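Local coordinates for protein phenol hydroxylase component phL (Pseudomonas stutzeri, PDB 3U52) that probably serves as a non-catalytic, all-helical subunit of a multicomponent bacterial phenol hydroxylase of the methane/phenol/alkene hydroxylase family, at residues G18-A21 against R22-D26; E68-C71 against A72-D75; P228-Y231 against D232-Q236; Q236-S240 against Q241-D245. All coordinates share one frame; numbering follows the deposited sequence.

In the fold
All four contacts are short-range, but they lie in different parts of the fold. Contact 1, on the outlying helix 18-24, is partly buried and reaches the chain of another protein. Contact 2 is a surface 3-10 segment, joined to contact 1 by a salt bridge from Arg-23 to Asp-69. Contacts 3 and 4 lie across the chain's centre from these two and share helix 211-240, with centres about 11 Å apart. Contact 3 is buried, with a widened helical turn beside a xenon site; contact 4 is the partly buried helix end, rich in charges that face the second subunit. Charge pairs occur in all, but those of contact 3 lie at the margin of an otherwise apolar packing.

Contact 1: residues G18-A21 against R22-D26; sequences GHIA and RRFGD
The guanidinium of Arg-22 folds back over the start of helix 18-24 and lays one face on the carbonyl of Gly-18, whose O is 3.6 Å from CZ of Arg-22 and sits over the centre of the group. A bend at chi3 (-113°) turns the chain this way and also brings NH1 of Arg-22 to 3.5 Å from CA of His-19. That carbonyl already accepts the backbone N-H of Arg-22 (N to Gly-18 O 2.8 Å), so the guanidinium covers an oxygen that is in use. Outside this stretch, NH2 of Arg-22 pairs with an acidic side chain of the chain of another protein. Further along, CG2 of Ile-20 meets CD1 of Phe-24 at 4.0 Å, the two side chains crossing at a slant. The carbonyl O of Ile-20 lies at the edge of the phenyl ring, near its plane, and accepts N of Phe-24. At the helix end, N of Gly-25 reaches O of Ala-21 at 2.8 Å from above the carbonyl plane. Gly-25 has a phi of 104°, where a CB would be pressed against the carbonyl oxygen of Phe-24. Around this short helix, Arg-23 forms salt bridges to Asp-38 and Asp-69, and Tyr-37, just after helix 31-36, meets the Phe-24 ring edge-to-face. His-19 and Ile-20 pack on loop residues Ile-39 and Ala-29.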
loop_
_atom_site.group_PDB
_atom_site.type_symbol
_atom_site.label_atom_id
_atom_site.label_comp_id
_atom_site.label_asym_id
_atom_site.label_seq_id
_atom_site.Cartn_x
_atom_site.Cartn_y
_atom_site.Cartn_z
ATOM N N GLY D 18 0.107 -8.943 25.623
ATOM C CA GLY D 18 0.357 -9.851 26.753
ATOM C C GLY D 18 -0.054 -11.299 26.504
ATOM O O GLY D 18 0.672 -12.240 26.853
ATOM N N HIS D 19 -1.241 -11.488 25.928
ATOM C CA HIS D 19 -1.726 -12.827 25.643
ATOM C C HIS D 19 -0.844 -13.579 24.632
ATOM O O HIS D 19 -0.627 -14.799 24.770
ATOM C CB HIS D 19 -3.217 -12.819 25.245
ATOM C CG HIS D 19 -3.530 -11.943 24.086
ATOM N ND1 HIS D 19 -3.815 -10.599 24.211
ATOM C CD2 HIS D 19 -3.620 -12.229 22.768
ATOM C CE1 HIS D 19 -4.066 -10.097 23.014
ATOM N NE2 HIS D 19 -3.948 -11.068 22.121
ATOM N N ILE D 20 -0.292 -12.841 23.672
ATOM C CA ILE D 20 0.704 -13.395 22.725
ATOM C C ILE D 20 2.026 -13.726 23.468
ATOM O O ILE D 20 2.588 -14.773 23.275
ATOM C CB ILE D 20 0.907 -12.485 21.441
ATOM C CG1 ILE D 20 -0.416 -12.212 20.714
ATOM C CG2 ILE D 20 1.972 -13.069 20.443
ATOM C CD1 ILE D 20 -1.164 -13.502 20.254
ATOM N N ALA D 21 2.481 -12.849 24.341
ATOM C CA ALA D 21 3.764 -13.035 24.997
ATOM C C ALA D 21 3.711 -14.183 25.987
ATOM O O ALA D 21 4.704 -14.908 26.147
ATOM C CB ALA D 21 4.158 -11.763 25.704
ATOM N N ARG D 22 2.561 -14.347 26.656
ATOM C CA ARG D 22 2.318 -15.537 27.494
ATOM C C ARG D 22 2.460 -16.847 26.749
ATOM O O ARG D 22 3.034 -17.798 27.265
ATOM C CB ARG D 22 0.935 -15.486 28.135
ATOM C CG ARG D 22 0.938 -14.975 29.489
ATOM C CD ARG D 22 -0.490 -14.722 29.918
ATOM N NE ARG D 22 -0.623 -13.305 30.072
ATOM C CZ ARG D 22 -1.593 -12.527 29.628
ATOM N NH1 ARG D 22 -2.675 -12.948 28.971
ATOM N NH2 ARG D 22 -1.443 -11.271 29.908
ATOM N N ARG D 23 1.924 -16.901 25.546
ATOM C CA ARG D 23 1.908 -18.118 24.745
ATOM C C ARG D 23 3.232 -18.347 23.986
ATOM O O ARG D 23 3.698 -19.489 23.885
ATOM C CB ARG D 23 0.745 -18.027 23.751
ATOM C CG ARG D 23 0.458 -19.302 23.018
ATOM C CD ARG D 23 -0.867 -19.218 22.266
ATOM N NE ARG D 23 -2.084 -19.241 23.095
ATOM C CZ ARG D 23 -2.660 -20.337 23.589
ATOM N NH1 ARG D 23 -2.132 -21.536 23.408
ATOM N NH2 ARG D 23 -3.789 -20.225 24.271
ATOM N N PHE D 24 3.845 -17.292 23.449
ATOM C CA PHE D 24 5.035 -17.493 22.624
ATOM C C PHE D 24 6.323 -16.810 23.043
ATOM O O PHE D 24 7.312 -16.953 22.334
ATOM C CB PHE D 24 4.760 -17.081 21.184
ATOM C CG PHE D 24 3.545 -17.729 20.588
ATOM C CD1 PHE D 24 2.321 -17.055 20.578
ATOM C CD2 PHE D 24 3.636 -18.987 19.980
ATOM C CE1 PHE D 24 1.209 -17.635 20.003
ATOM C CE2 PHE D 24 2.516 -19.577 19.391
ATOM C CZ PHE D 24 1.309 -18.909 19.415
ATOM N N GLY D 25 6.316 -16.043 24.136
ATOM C CA GLY D 25 7.519 -15.314 24.607
ATOM C C GLY D 25 7.443 -13.837 24.295
ATOM O O GLY D 25 6.716 -13.459 23.379
ATOM N N ASP D 26 8.168 -12.978 25.028
ATOM C CA ASP D 26 8.099 -11.544 24.688
ATOM C C ASP D 26 9.121 -11.328 23.624
ATOM O O ASP D 26 10.308 -11.128 23.911
ATOM C CB ASP D 26 8.294 -10.557 25.869
ATOM C CG ASP D 26 7.960 -9.042 25.487
ATOM O OD1 ASP D 26 6.791 -8.659 25.108
ATOM O OD2 ASP D 26 8.901 -8.204 25.607
#

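Contact 2: residues E68-C71 against A72-D75; sequences EDWC and AVSD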
loop_
_atom_site.group_PDB
_atom_site.type_symbol
_atom_site.label_atom_id
_atom_site.label_comp_id
_atom_site.label_asym_id
_atom_site.label_seq_id
_atom_site.Cartn_x
_atom_site.Cartn_y
_atom_site.Cartn_z
ATOM N N GLU D 68 -6.618 -30.108 26.401
ATOM C CA GLU D 68 -5.997 -29.243 27.384
ATOM C C GLU D 68 -5.999 -27.820 26.829
ATOM O O GLU D 68 -6.293 -26.865 27.547
ATOM C CB GLU D 68 -4.568 -29.696 27.714
ATOM C CG GLU D 68 -3.926 -28.900 28.883
ATOM C CD GLU D 68 -2.461 -28.476 28.597
ATOM O OE1 GLU D 68 -1.531 -29.073 29.202
ATOM O OE2 GLU D 68 -2.242 -27.546 27.765
ATOM N N ASP D 69 -5.731 -27.683 25.532
ATOM C CA ASP D 69 -5.588 -26.352 24.927
ATOM C C ASP D 69 -6.030 -26.372 23.458
ATOM O O ASP D 69 -5.315 -26.895 22.639
ATOM C CB ASP D 69 -4.119 -25.934 25.064
ATOM C CG ASP D 69 -3.866 -24.515 24.629
ATOM O OD1 ASP D 69 -4.808 -23.849 24.144
ATOM O OD2 ASP D 69 -2.694 -24.069 24.769
ATOM N N TRP D 70 -7.199 -25.818 23.121
ATOM C CA TRP D 70 -7.672 -25.879 21.714
ATOM C C TRP D 70 -6.786 -25.136 20.678
ATOM O O TRP D 70 -6.842 -25.429 19.480
ATOM C CB TRP D 70 -9.126 -25.431 21.586
ATOM C CG TRP D 70 -10.118 -26.540 21.747
ATOM C CD1 TRP D 70 -10.965 -26.740 22.814
ATOM C CD2 TRP D 70 -10.381 -27.612 20.816
ATOM N NE1 TRP D 70 -11.732 -27.871 22.598
ATOM C CE2 TRP D 70 -11.397 -28.423 21.388
ATOM C CE3 TRP D 70 -9.835 -27.979 19.570
ATOM C CZ2 TRP D 70 -11.889 -29.576 20.753
ATOM C CZ3 TRP D 70 -10.331 -29.111 18.926
ATOM C CH2 TRP D 70 -11.350 -29.911 19.536
ATOM N N CYS D 71 -6.012 -24.146 21.140
ATOM C CA CYS D 71 -4.926 -23.525 20.338
ATOM C C CYS D 71 -3.742 -24.434 19.992
ATOM O O CYS D 71 -2.858 -24.014 19.251
ATOM C CB CYS D 71 -4.373 -22.295 21.031
ATOM S SG CYS D 71 -5.632 -21.107 21.246
ATOM N N ALA D 72 -3.704 -25.658 20.530
ATOM C CA ALA D 72 -2.846 -26.695 19.966
ATOM C C ALA D 72 -3.192 -26.926 18.482
ATOM O O ALA D 72 -2.333 -27.341 17.686
ATOM C CB ALA D 72 -3.017 -28.012 20.725
ATOM N N VAL D 73 -4.448 -26.715 18.110
ATOM C CA VAL D 73 -4.828 -26.869 16.707
ATOM C C VAL D 73 -4.540 -25.542 16.023
ATOM O O VAL D 73 -5.158 -24.528 16.356
ATOM C CB VAL D 73 -6.306 -27.286 16.535
ATOM C CG1 VAL D 73 -6.736 -27.154 15.086
ATOM C CG2 VAL D 73 -6.532 -28.723 17.034
ATOM N N SER D 74 -3.565 -25.545 15.116
ATOM C CA SER D 74 -3.125 -24.338 14.415
ATOM C C SER D 74 -3.040 -24.636 12.923
ATOM O O SER D 74 -2.955 -25.791 12.521
ATOM C CB SER D 74 -1.753 -23.876 14.903
ATOM O OG SER D 74 -1.812 -23.558 16.293
ATOM N N ASP D 75 -3.028 -23.584 12.118
ATOM C CA ASP D 75 -3.126 -23.713 10.671
ATOM C C ASP D 75 -1.698 -23.700 10.088
ATOM O O ASP D 75 -0.977 -22.715 10.263
ATOM C CB ASP D 75 -3.953 -22.553 10.104
ATOM C CG ASP D 75 -4.203 -22.683 8.595
ATOM O OD1 ASP D 75 -3.732 -23.654 7.987
ATOM O OD2 ASP D 75 -4.855 -21.816 8.001
HETATM O O HOH W 1 -0.199 -22.981 18.090
#
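The indole of Trp-70 overlaps the side chain of Val-73 one turn later, with CE3 of Trp-70 4.2 Å from the methyl CG2 of Val-73. This methyl stands anti to the carbonyl carbon of its own residue, beside the backbone N, which turns it back toward Trp-70; CB of Val-73 in turn lies 3.5 Å from O of Trp-70. Two successive backbone bonds wind the chain: N of Ala-72 to O of Asp-69 (2.9 Å) and N of Val-73 to O of Trp-70 (3.0 Å). In both, the donor comes from well above the carbonyl plane, as expected of so tight a turn. The carboxylate of Asp-69 divides its oxygens between two partners: OD1 accepts a weak bond from N of Cys-71 at 3.2 Å, and OD2 forms a salt bridge with Arg-23. Farther along, a water donates to O of Cys-71 (3.1 Å) and is also hydrogen-bonded to OG of Ser-74, whose main partner is Tyr-37 OH. Trp-70 meets the ring of Trp-211 and packs on Val-149 and Val-271, while Val-73 is wedged against helices 147-175 and 251-274. The pattern is that of a weak Asx turn running into a short 3-10 segment of two overlapping turns, here in the loop that leads to helix 81-105 across the surface of the helical bundle.

Contact 3: residues P228-Y231 against D232-Q236; sequences PLVY and DKMDQ. With XE (xenon), chain B.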
loop_
_atom_site.group_PDB
_atom_site.type_symbol
_atom_site.label_atom_id
_atom_site.label_comp_id
_atom_site.label_asym_id
_atom_site.label_seq_id
_atom_site.Cartn_x
_atom_site.Cartn_y
_atom_site.Cartn_z
ATOM N N PRO D 228 -11.362 -37.032 -4.167
ATOM C CA PRO D 228 -10.615 -37.936 -5.077
ATOM C C PRO D 228 -11.499 -38.655 -6.100
ATOM O O PRO D 228 -11.145 -38.687 -7.272
ATOM C CB PRO D 228 -9.931 -38.932 -4.122
ATOM C CG PRO D 228 -9.801 -38.107 -2.763
ATOM C CD PRO D 228 -11.138 -37.381 -2.737
ATOM N N LEU D 229 -12.651 -39.181 -5.676
ATOM C CA LEU D 229 -13.519 -39.901 -6.611
ATOM C C LEU D 229 -13.928 -39.017 -7.767
ATOM O O LEU D 229 -13.829 -39.406 -8.927
ATOM C CB LEU D 229 -14.780 -40.451 -5.919
ATOM C CG LEU D 229 -15.803 -41.180 -6.813
ATOM C CD1 LEU D 229 -15.213 -42.448 -7.427
ATOM C CD2 LEU D 229 -17.043 -41.510 -5.987
ATOM N N VAL D 230 -14.394 -37.820 -7.441
ATOM C CA VAL D 230 -14.950 -36.915 -8.451
ATOM C C VAL D 230 -13.883 -36.161 -9.295
ATOM O O VAL D 230 -13.924 -36.178 -10.541
ATOM C CB VAL D 230 -15.969 -35.937 -7.836
ATOM C CG1 VAL D 230 -16.513 -34.987 -8.927
ATOM C CG2 VAL D 230 -17.126 -36.700 -7.205
ATOM N N TYR D 231 -12.938 -35.500 -8.626
ATOM C CA TYR D 231 -12.034 -34.596 -9.352
ATOM C C TYR D 231 -10.735 -35.240 -9.771
ATOM O O TYR D 231 -9.945 -34.597 -10.477
ATOM C CB TYR D 231 -11.798 -33.289 -8.568
ATOM C CG TYR D 231 -13.101 -32.573 -8.277
ATOM C CD1 TYR D 231 -13.694 -32.651 -7.037
ATOM C CD2 TYR D 231 -13.766 -31.894 -9.274
ATOM C CE1 TYR D 231 -14.933 -32.008 -6.778
ATOM C CE2 TYR D 231 -14.971 -31.255 -9.029
ATOM C CZ TYR D 231 -15.543 -31.317 -7.787
ATOM O OH TYR D 231 -16.754 -30.678 -7.599
ATOM N N ASP D 232 -10.511 -36.478 -9.348
ATOM C CA ASP D 232 -9.437 -37.289 -9.875
ATOM C C ASP D 232 -9.951 -38.418 -10.742
ATOM O O ASP D 232 -9.672 -38.455 -11.939
ATOM C CB ASP D 232 -8.601 -37.881 -8.765
ATOM C CG ASP D 232 -7.540 -36.924 -8.253
ATOM O OD1 ASP D 232 -7.355 -35.820 -8.841
ATOM O OD2 ASP D 232 -6.891 -37.270 -7.226
ATOM N N LYS D 233 -10.690 -39.349 -10.133
ATOM C CA LYS D 233 -11.107 -40.559 -10.858
ATOM C C LYS D 233 -12.183 -40.315 -11.913
ATOM O O LYS D 233 -11.979 -40.660 -13.078
ATOM C CB LYS D 233 -11.418 -41.709 -9.882
ATOM C CG LYS D 233 -10.127 -42.107 -9.206
ATOM C CD LYS D 233 -10.336 -43.006 -8.035
ATOM C CE LYS D 233 -9.278 -42.820 -6.939
ATOM N NZ LYS D 233 -7.899 -43.183 -7.373
ATOM N N MET D 234 -13.296 -39.679 -11.543
ATOM C CA MET D 234 -14.270 -39.276 -12.543
ATOM C C MET D 234 -13.641 -38.350 -13.587
ATOM O O MET D 234 -13.940 -38.474 -14.785
ATOM C CB MET D 234 -15.452 -38.606 -11.881
ATOM C CG MET D 234 -16.761 -38.856 -12.549
ATOM S SD MET D 234 -18.182 -38.505 -11.435
ATOM C CE MET D 234 -17.720 -39.518 -10.021
ATOM N N ASP D 235 -12.753 -37.444 -13.154
ATOM C CA ASP D 235 -12.115 -36.494 -14.067
ATOM C C ASP D 235 -11.365 -37.211 -15.220
ATOM O O ASP D 235 -11.509 -36.857 -16.397
ATOM C CB ASP D 235 -11.201 -35.539 -13.292
ATOM C CG ASP D 235 -10.514 -34.498 -14.191
ATOM O OD1 ASP D 235 -11.198 -33.581 -14.672
ATOM O OD2 ASP D 235 -9.282 -34.594 -14.387
ATOM N N GLN D 236 -10.604 -38.236 -14.892
ATOM C CA GLN D 236 -9.998 -39.081 -15.936
ATOM C C GLN D 236 -11.044 -39.700 -16.876
ATOM O O GLN D 236 -10.873 -39.711 -18.093
ATOM C CB GLN D 236 -9.196 -40.224 -15.308
ATOM C CG GLN D 236 -8.026 -39.756 -14.462
ATOM C CD GLN D 236 -7.168 -40.917 -13.973
ATOM O OE1 GLN D 236 -6.916 -41.874 -14.722
ATOM N NE2 GLN D 236 -6.703 -40.834 -12.709
HETATM XE XE XE B . -8.739 -34.315 -5.831
#
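Pro-228 O and the side chain of Asp-232 meet closely, with CB of Asp-232 3.1 Å from that oxygen. Beyond CB, the carboxylate turns one face to the bound xenon, 3.6 Å from OD1 of Asp-232; Tyr-227 and Tyr-257 complete the pocket. With chi1 at -83° the group also lies against the preceding peptide. The helix is widened here. Pro-228 O accepts two bonds, from N of Asp-232 above the carbonyl plane and from N of Lys-233 at 3.0 Å, nearly in line with the C=O. O of Leu-229 skips likewise to N of Met-234 (2.7 Å), a second pi-type bond. On another side of this turn, CE of Met-234 touches CG2 of Val-230 at 4.0 Å and CG of Leu-229 at 4.1 Å; the valine runs alongside the methionine, and all three pack on helix 276-302. Farther out, Arg-254 donates to O of Tyr-231 and touches the side chain of Asp-232, while Asp-235 binds Ser-247 and Arg-105 of the second subunit. With an alanine in place of Asp-232, xenon would probably lose one wall of its pocket and Arg-254 a nearby negative charge. A carboxylate facing xenon is consistent with dispersion plus charge-induced polarisation of the large neutral atom, whereas the nearby arginine probably helps to offset the charge.

Contact 4: residues Q236-S240 against Q241-D245; sequences QWFES and QGAED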
loop_
_atom_site.group_PDB
_atom_site.type_symbol
_atom_site.label_atom_id
_atom_site.label_comp_id
_atom_site.label_asym_id
_atom_site.label_seq_id
_atom_site.Cartn_x
_atom_site.Cartn_y
_atom_site.Cartn_z
ATOM N N GLN D 236 -10.604 -38.236 -14.892
ATOM C CA GLN D 236 -9.998 -39.081 -15.936
ATOM C C GLN D 236 -11.044 -39.700 -16.876
ATOM O O GLN D 236 -10.873 -39.711 -18.093
ATOM C CB GLN D 236 -9.196 -40.224 -15.308
ATOM C CG GLN D 236 -8.026 -39.756 -14.462
ATOM C CD GLN D 236 -7.168 -40.917 -13.973
ATOM O OE1 GLN D 236 -6.916 -41.874 -14.722
ATOM N NE2 GLN D 236 -6.703 -40.834 -12.709
ATOM N N TRP D 237 -12.106 -40.247 -16.297
ATOM C CA TRP D 237 -13.141 -40.936 -17.053
ATOM C C TRP D 237 -13.914 -40.005 -17.992
ATOM O O TRP D 237 -14.356 -40.442 -19.074
ATOM C CB TRP D 237 -14.064 -41.655 -16.069
ATOM C CG TRP D 237 -15.318 -42.224 -16.639
ATOM C CD1 TRP D 237 -15.478 -43.457 -17.214
ATOM C CD2 TRP D 237 -16.596 -41.601 -16.650
ATOM N NE1 TRP D 237 -16.792 -43.633 -17.595
ATOM C CE2 TRP D 237 -17.504 -42.513 -17.258
ATOM C CE3 TRP D 237 -17.070 -40.360 -16.215
ATOM C CZ2 TRP D 237 -18.855 -42.217 -17.448
ATOM C CZ3 TRP D 237 -18.421 -40.069 -16.398
ATOM C CH2 TRP D 237 -19.296 -40.994 -17.011
ATOM N N PHE D 238 -14.067 -38.726 -17.614
ATOM C CA PHE D 238 -14.714 -37.727 -18.517
ATOM C C PHE D 238 -14.086 -37.681 -19.918
ATOM O O PHE D 238 -14.762 -37.400 -20.914
ATOM C CB PHE D 238 -14.718 -36.313 -17.900
ATOM C CG PHE D 238 -15.733 -36.123 -16.819
ATOM C CD1 PHE D 238 -15.478 -35.285 -15.756
ATOM C CD2 PHE D 238 -16.946 -36.796 -16.856
ATOM C CE1 PHE D 238 -16.449 -35.135 -14.750
ATOM C CE2 PHE D 238 -17.908 -36.644 -15.857
ATOM C CZ PHE D 238 -17.662 -35.820 -14.817
ATOM N N GLU D 239 -12.792 -37.977 -19.989
ATOM C CA GLU D 239 -12.066 -37.984 -21.259
ATOM C C GLU D 239 -12.617 -39.040 -22.243
ATOM O O GLU D 239 -12.854 -38.739 -23.427
ATOM C CB GLU D 239 -10.561 -38.157 -20.983
ATOM C CG GLU D 239 -9.709 -38.615 -22.155
ATOM C CD GLU D 239 -8.218 -38.622 -21.802
ATOM O OE1 GLU D 239 -7.660 -39.701 -21.469
ATOM O OE2 GLU D 239 -7.611 -37.531 -21.833
ATOM N N SER D 240 -12.839 -40.257 -21.722
ATOM C CA SER D 240 -13.487 -41.356 -22.431
ATOM C C SER D 240 -14.933 -41.037 -22.873
ATOM O O SER D 240 -15.475 -41.689 -23.778
ATOM C CB SER D 240 -13.447 -42.616 -21.553
ATOM O OG SER D 240 -14.421 -42.594 -20.507
ATOM N N GLN D 241 -15.557 -40.038 -22.249
ATOM C CA GLN D 241 -16.943 -39.643 -22.578
ATOM C C GLN D 241 -17.024 -38.440 -23.513
ATOM O O GLN D 241 -18.106 -38.003 -23.875
ATOM C CB GLN D 241 -17.712 -39.297 -21.293
ATOM C CG GLN D 241 -17.866 -40.449 -20.347
ATOM C CD GLN D 241 -18.497 -41.648 -21.021
ATOM O OE1 GLN D 241 -17.823 -42.642 -21.261
ATOM N NE2 GLN D 241 -19.773 -41.544 -21.361
ATOM N N GLY D 242 -15.871 -37.904 -23.894
ATOM C CA GLY D 242 -15.838 -36.713 -24.736
ATOM C C GLY D 242 -15.980 -35.393 -23.998
ATOM O O GLY D 242 -16.172 -34.357 -24.636
ATOM N N ALA D 243 -15.869 -35.420 -22.666
ATOM C CA ALA D 243 -16.131 -34.234 -21.837
ATOM C C ALA D 243 -14.860 -33.652 -21.207
ATOM O O ALA D 243 -14.925 -32.919 -20.216
ATOM C CB ALA D 243 -17.152 -34.573 -20.773
ATOM N N GLU D 244 -13.714 -34.000 -21.784
ATOM C CA GLU D 244 -12.383 -33.652 -21.284
ATOM C C GLU D 244 -12.238 -32.149 -20.924
ATOM O O GLU D 244 -11.581 -31.813 -19.954
ATOM C CB GLU D 244 -11.312 -34.113 -22.313
ATOM C CG GLU D 244 -9.827 -33.983 -21.872
ATOM C CD GLU D 244 -8.789 -33.874 -23.069
ATOM O OE1 GLU D 244 -8.901 -34.654 -24.064
ATOM O OE2 GLU D 244 -7.852 -33.006 -22.995
ATOM N N ASP D 245 -12.870 -31.257 -21.695
ATOM C CA ASP D 245 -12.737 -29.807 -21.456
ATOM C C ASP D 245 -13.253 -29.302 -20.085
ATOM O O ASP D 245 -12.794 -28.295 -19.600
ATOM C CB ASP D 245 -13.321 -28.996 -22.622
ATOM C CG ASP D 245 -12.526 -29.212 -23.952
ATOM O OD1 ASP D 245 -11.433 -29.808 -23.914
ATOM O OD2 ASP D 245 -12.993 -28.780 -25.032
#
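Helix 211-240 closes in a Schellman motif formed by Phe-238 and Glu-239 with Gly-242 and Ala-243. N of Ala-243 returns to O of Phe-238 at 2.9 Å, and N of Gly-242 to O of Glu-239 at 3.2 Å. Phe-238 O is gripped twice, since N of Gln-241 approaches it from the opposite face of its plane. Gly-242 makes the reversal with a phi of 83°, at which a CB would collide with the carbonyl oxygen of Gln-241. Among the side chains, Gln-241 bends at chi2 (-55°) to lie over the indole of Trp-237: its CG stands 3.6 Å from the centroid of the six-membered ring of Trp-237, a CH-pi contact close to the ring normal, and the amide plane is nearly parallel to the ring, 3° apart. OG of Ser-240 donates to O of Trp-237 at 2.6 Å, in the carbonyl plane and on a lone pair. An alanine in place of Trp-237 would probably strip the glutamine of the flat surface it rests on, setting its amide free to turn and putting its already weak bond to Gln-118 at risk. Across the turn, Glu-239 and Glu-244 run side by side, with OE2 of Glu-239 3.9 Å from OE1 of Glu-244; Arg-110 of the second subunit forms salt bridges with both and probably offsets their repulsion. CB of Phe-238 meets CB of Ala-243 at 4.1 Å, the apolar contact between the last turn and the residue after the glycine that commonly accompanies Schellman helix ends.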